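Local coordinates for protein cytochrome B5 (Hadesarchaea archaeon YNP_N21, PDB 6NZX) that binds heme through a cytochrome b5-like domain and probably serves in electron transport, at residues S11-K16 and P20-Y25. Residues are numbered along the deposited sequence; the frame is centred on the assembly and turned at random.
Sequences SRYNGK and PAYVAY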
ATOM      1  N   SER A  11       5.750  -2.890  -6.783  1.00 18.14           N
ATOM      2  CA  SER A  11       5.055  -2.080  -7.816  1.00 18.93           C
ATOM      3  C   SER A  11       4.040  -2.927  -8.590  1.00 19.53           C
ATOM      4  O   SER A  11       3.032  -2.414  -9.124  1.00 19.89           O
ATOM      5  CB  SER A  11       6.060  -1.428  -8.736  1.00 20.23           C
ATOM      6  OG  SER A  11       6.803  -2.411  -9.422  1.00 21.22           O
ATOM      7  N   ARG A  12       4.282  -4.240  -8.633  1.00 20.15           N
ATOM      8  CA  ARG A  12       3.379  -5.173  -9.274  1.00 20.62           C
ATOM      9  C   ARG A  12       2.031  -5.238  -8.554  1.00 19.93           C
ATOM     10  O   ARG A  12       1.067  -5.650  -9.181  1.00 19.15           O
ATOM     11  CB  ARG A  12       3.911  -6.605  -9.229  1.00 22.55           C
ATOM     12  CG  ARG A  12       5.217  -6.844  -9.967  1.00 23.64           C
ATOM     13  CD  ARG A  12       5.594  -8.274  -9.671  1.00 24.82           C
ATOM     14  NE  ARG A  12       6.966  -8.634  -9.975  1.00 26.89           N
ATOM     15  CZ  ARG A  12       7.500  -9.803  -9.631  1.00 27.72           C
ATOM     16  NH1 ARG A  12       8.774 -10.038  -9.885  1.00 26.81           N
ATOM     17  NH2 ARG A  12       6.755 -10.721  -9.022  1.00 24.77           N
ATOM     18  N   TYR A  13       1.996  -4.932  -7.241  1.00 19.34           N
ATOM     19  CA  TYR A  13       0.800  -5.106  -6.401  1.00 20.09           C
ATOM     20  C   TYR A  13       0.029  -3.783  -6.394  1.00 21.41           C
ATOM     21  O   TYR A  13      -0.056  -3.101  -5.376  1.00 20.25           O
ATOM     22  CB  TYR A  13       1.183  -5.589  -4.996  1.00 21.55           C
ATOM     23  CG  TYR A  13       1.727  -6.992  -4.961  1.00 20.58           C
ATOM     24  CD1 TYR A  13       0.903  -8.069  -4.707  1.00 20.01           C
ATOM     25  CD2 TYR A  13       3.066  -7.251  -5.214  1.00 20.68           C
ATOM     26  CE1 TYR A  13       1.398  -9.369  -4.710  1.00 21.74           C
ATOM     27  CE2 TYR A  13       3.571  -8.544  -5.223  1.00 20.23           C
ATOM     28  CZ  TYR A  13       2.734  -9.612  -4.970  1.00 20.31           C
ATOM     29  OH  TYR A  13       3.212 -10.897  -4.996  1.00 19.66           O
ATOM     30  N   ASN A  14      -0.509  -3.437  -7.567  1.00 21.89           N
ATOM     31  CA  ASN A  14      -0.963  -2.093  -7.872  1.00 23.50           C
ATOM     32  C   ASN A  14      -2.485  -2.048  -7.989  1.00 24.74           C
ATOM     33  O   ASN A  14      -3.029  -1.033  -8.401  1.00 28.27           O
ATOM     34  CB  ASN A  14      -0.313  -1.558  -9.149  1.00 24.00           C
ATOM     35  CG  ASN A  14      -0.607  -2.393 -10.378  1.00 24.52           C
ATOM     36  OD1 ASN A  14      -1.381  -3.349 -10.333  1.00 26.35           O
ATOM     37  ND2 ASN A  14       0.008  -2.033 -11.484  1.00 27.24           N
ATOM     38  N   GLY A  15      -3.157  -3.149  -7.642  1.00 24.72           N
ATOM     39  CA  GLY A  15      -4.595  -3.186  -7.569  1.00 27.67           C
ATOM     40  C   GLY A  15      -5.273  -3.238  -8.935  1.00 31.23           C
ATOM     41  O   GLY A  15      -6.493  -3.267  -8.987  1.00 34.33           O
ATOM     42  N   LYS A  16      -4.493  -3.299 -10.027  1.00 33.14           N
ATOM     43  CA  LYS A  16      -5.029  -3.264 -11.397  1.00 36.99           C
ATOM     44  C   LYS A  16      -5.084  -4.677 -11.986  1.00 39.31           C
ATOM     45  O   LYS A  16      -4.244  -5.519 -11.689  1.00 36.70           O
ATOM     46  CB  LYS A  16      -4.167  -2.369 -12.293  1.00 37.44           C
ATOM     47  CG  LYS A  16      -4.069  -0.918 -11.851  1.00 38.87           C
ATOM     48  CD  LYS A  16      -3.661   0.006 -12.974  1.00 42.36           C
ATOM     49  CE  LYS A  16      -3.268   1.392 -12.518  1.00 41.84           C
ATOM     50  NZ  LYS A  16      -1.961   1.781 -13.098  1.00 43.80           N
ATOM     51  N   PRO A  20      -3.453  -7.796  -6.415  1.00 23.75           N
ATOM     52  CA  PRO A  20      -3.717  -7.187  -5.116  1.00 22.31           C
ATOM     53  C   PRO A  20      -3.141  -5.768  -5.054  1.00 20.01           C
ATOM     54  O   PRO A  20      -2.256  -5.399  -5.840  1.00 19.03           O
ATOM     55  CB  PRO A  20      -3.046  -8.117  -4.086  1.00 21.59           C
ATOM     56  CG  PRO A  20      -2.732  -9.376  -4.852  1.00 22.36           C
ATOM     57  CD  PRO A  20      -2.589  -8.976  -6.309  1.00 23.04           C
ATOM     58  N   ALA A  21      -3.683  -4.983  -4.127  1.00 18.46           N
ATOM     59  CA  ALA A  21      -3.224  -3.638  -3.848  1.00 18.09           C
ATOM     60  C   ALA A  21      -2.501  -3.654  -2.492  1.00 17.00           C
ATOM     61  O   ALA A  21      -3.096  -3.951  -1.431  1.00 17.30           O
ATOM     62  CB  ALA A  21      -4.393  -2.672  -3.893  1.00 17.39           C
ATOM     63  N   TYR A  22      -1.194  -3.418  -2.555  1.00 17.37           N
ATOM     64  CA  TYR A  22      -0.310  -3.400  -1.385  1.00 18.56           C
ATOM     65  C   TYR A  22       0.261  -1.988  -1.269  1.00 18.93           C
ATOM     66  O   TYR A  22       0.499  -1.339  -2.276  1.00 18.64           O
ATOM     67  CB  TYR A  22       0.892  -4.328  -1.555  1.00 19.11           C
ATOM     68  CG  TYR A  22       0.664  -5.813  -1.437  1.00 18.54           C
ATOM     69  CD1 TYR A  22      -0.589  -6.361  -1.261  1.00 18.77           C
ATOM     70  CD2 TYR A  22       1.737  -6.679  -1.571  1.00 17.91           C
ATOM     71  CE1 TYR A  22      -0.765  -7.733  -1.173  1.00 19.33           C
ATOM     72  CE2 TYR A  22       1.583  -8.054  -1.469  1.00 18.99           C
ATOM     73  CZ  TYR A  22       0.318  -8.579  -1.294  1.00 18.35           C
ATOM     74  OH  TYR A  22       0.150  -9.919  -1.204  1.00 19.17           O
ATOM     75  N   VAL A  23       0.494  -1.529  -0.045  1.00 19.90           N
ATOM     76  CA  VAL A  23       1.128  -0.239   0.168  1.00 19.15           C
ATOM     77  C   VAL A  23       2.194  -0.439   1.234  1.00 18.51           C
ATOM     78  O   VAL A  23       1.958  -1.180   2.162  1.00 18.51           O
ATOM     79  CB  VAL A  23       0.118   0.847   0.591  1.00 19.98           C
ATOM     80  CG1 VAL A  23      -0.852   1.165  -0.527  1.00 20.92           C
ATOM     81  CG2 VAL A  23      -0.645   0.457   1.856  1.00 21.84           C
ATOM     82  N   ALA A  24       3.341   0.234   1.092  1.00 17.98           N
ATOM     83  CA  ALA A  24       4.380   0.137   2.117  1.00 18.36           C
ATOM     84  C   ALA A  24       4.344   1.399   2.987  1.00 18.09           C
ATOM     85  O   ALA A  24       3.968   2.497   2.535  1.00 15.86           O
ATOM     86  CB  ALA A  24       5.734  -0.115   1.508  1.00 18.41           C
ATOM     87  N   TYR A  25       4.651   1.202   4.272  1.00 18.69           N
ATOM     88  CA  TYR A  25       4.751   2.296   5.219  1.00 20.36           C
ATOM     89  C   TYR A  25       5.798   1.935   6.272  1.00 20.57           C
ATOM     90  O   TYR A  25       5.620   0.959   6.974  1.00 17.07           O
ATOM     91  CB  TYR A  25       3.406   2.612   5.883  1.00 22.76           C
ATOM     92  CG  TYR A  25       3.510   3.761   6.856  1.00 25.59           C
ATOM     93  CD1 TYR A  25       3.491   3.558   8.224  1.00 28.45           C
ATOM     94  CD2 TYR A  25       3.736   5.046   6.396  1.00 27.73           C
ATOM     95  CE1 TYR A  25       3.649   4.613   9.113  1.00 30.75           C
ATOM     96  CE2 TYR A  25       3.913   6.110   7.265  1.00 29.31           C
ATOM     97  CZ  TYR A  25       3.866   5.893   8.629  1.00 30.53           C
ATOM     98  OH  TYR A  25       4.013   6.944   9.485  1.00 36.52           O
TER
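In this cytochrome b5-like heme domain, the loop after helix 7-11 doubles back on the entry to edge strand 22-25, where Y13 and Y22 form an offset stack that shows how two aromatic rings can pair a loop with a strand. The rings are almost parallel, their planes at 4° and their centroids 4.2 Å apart. They are slipped, so that CE2 of Y22 lies over the rim of the Y13 face, 3.3 Å from Y13 CD1. In both residues CG stands anti to the carbonyl carbon (chi1 -68° in Y13), which sends the two side chains off side by side in the same direction and lets the faces meet. P20 packs at the edge of the Y13 ring, its CG 3.9 Å from Y13 CD1. Y22 also touches L10 of the helix and V73 of strand 72-76, so a serine in its place would probably strip the Y13 ring of its stacking partner and open a gap beside the sheet. Away from the rings, G15, with positive phi, sets its CA 3.7 Å from A21 CB. The backbones are bridged once, at N14 and A21, and one of the bonds there is firm: Y22 N donates to Y13 O at 3.1 Å, nearly straight at 173° but from above the carbonyl plane.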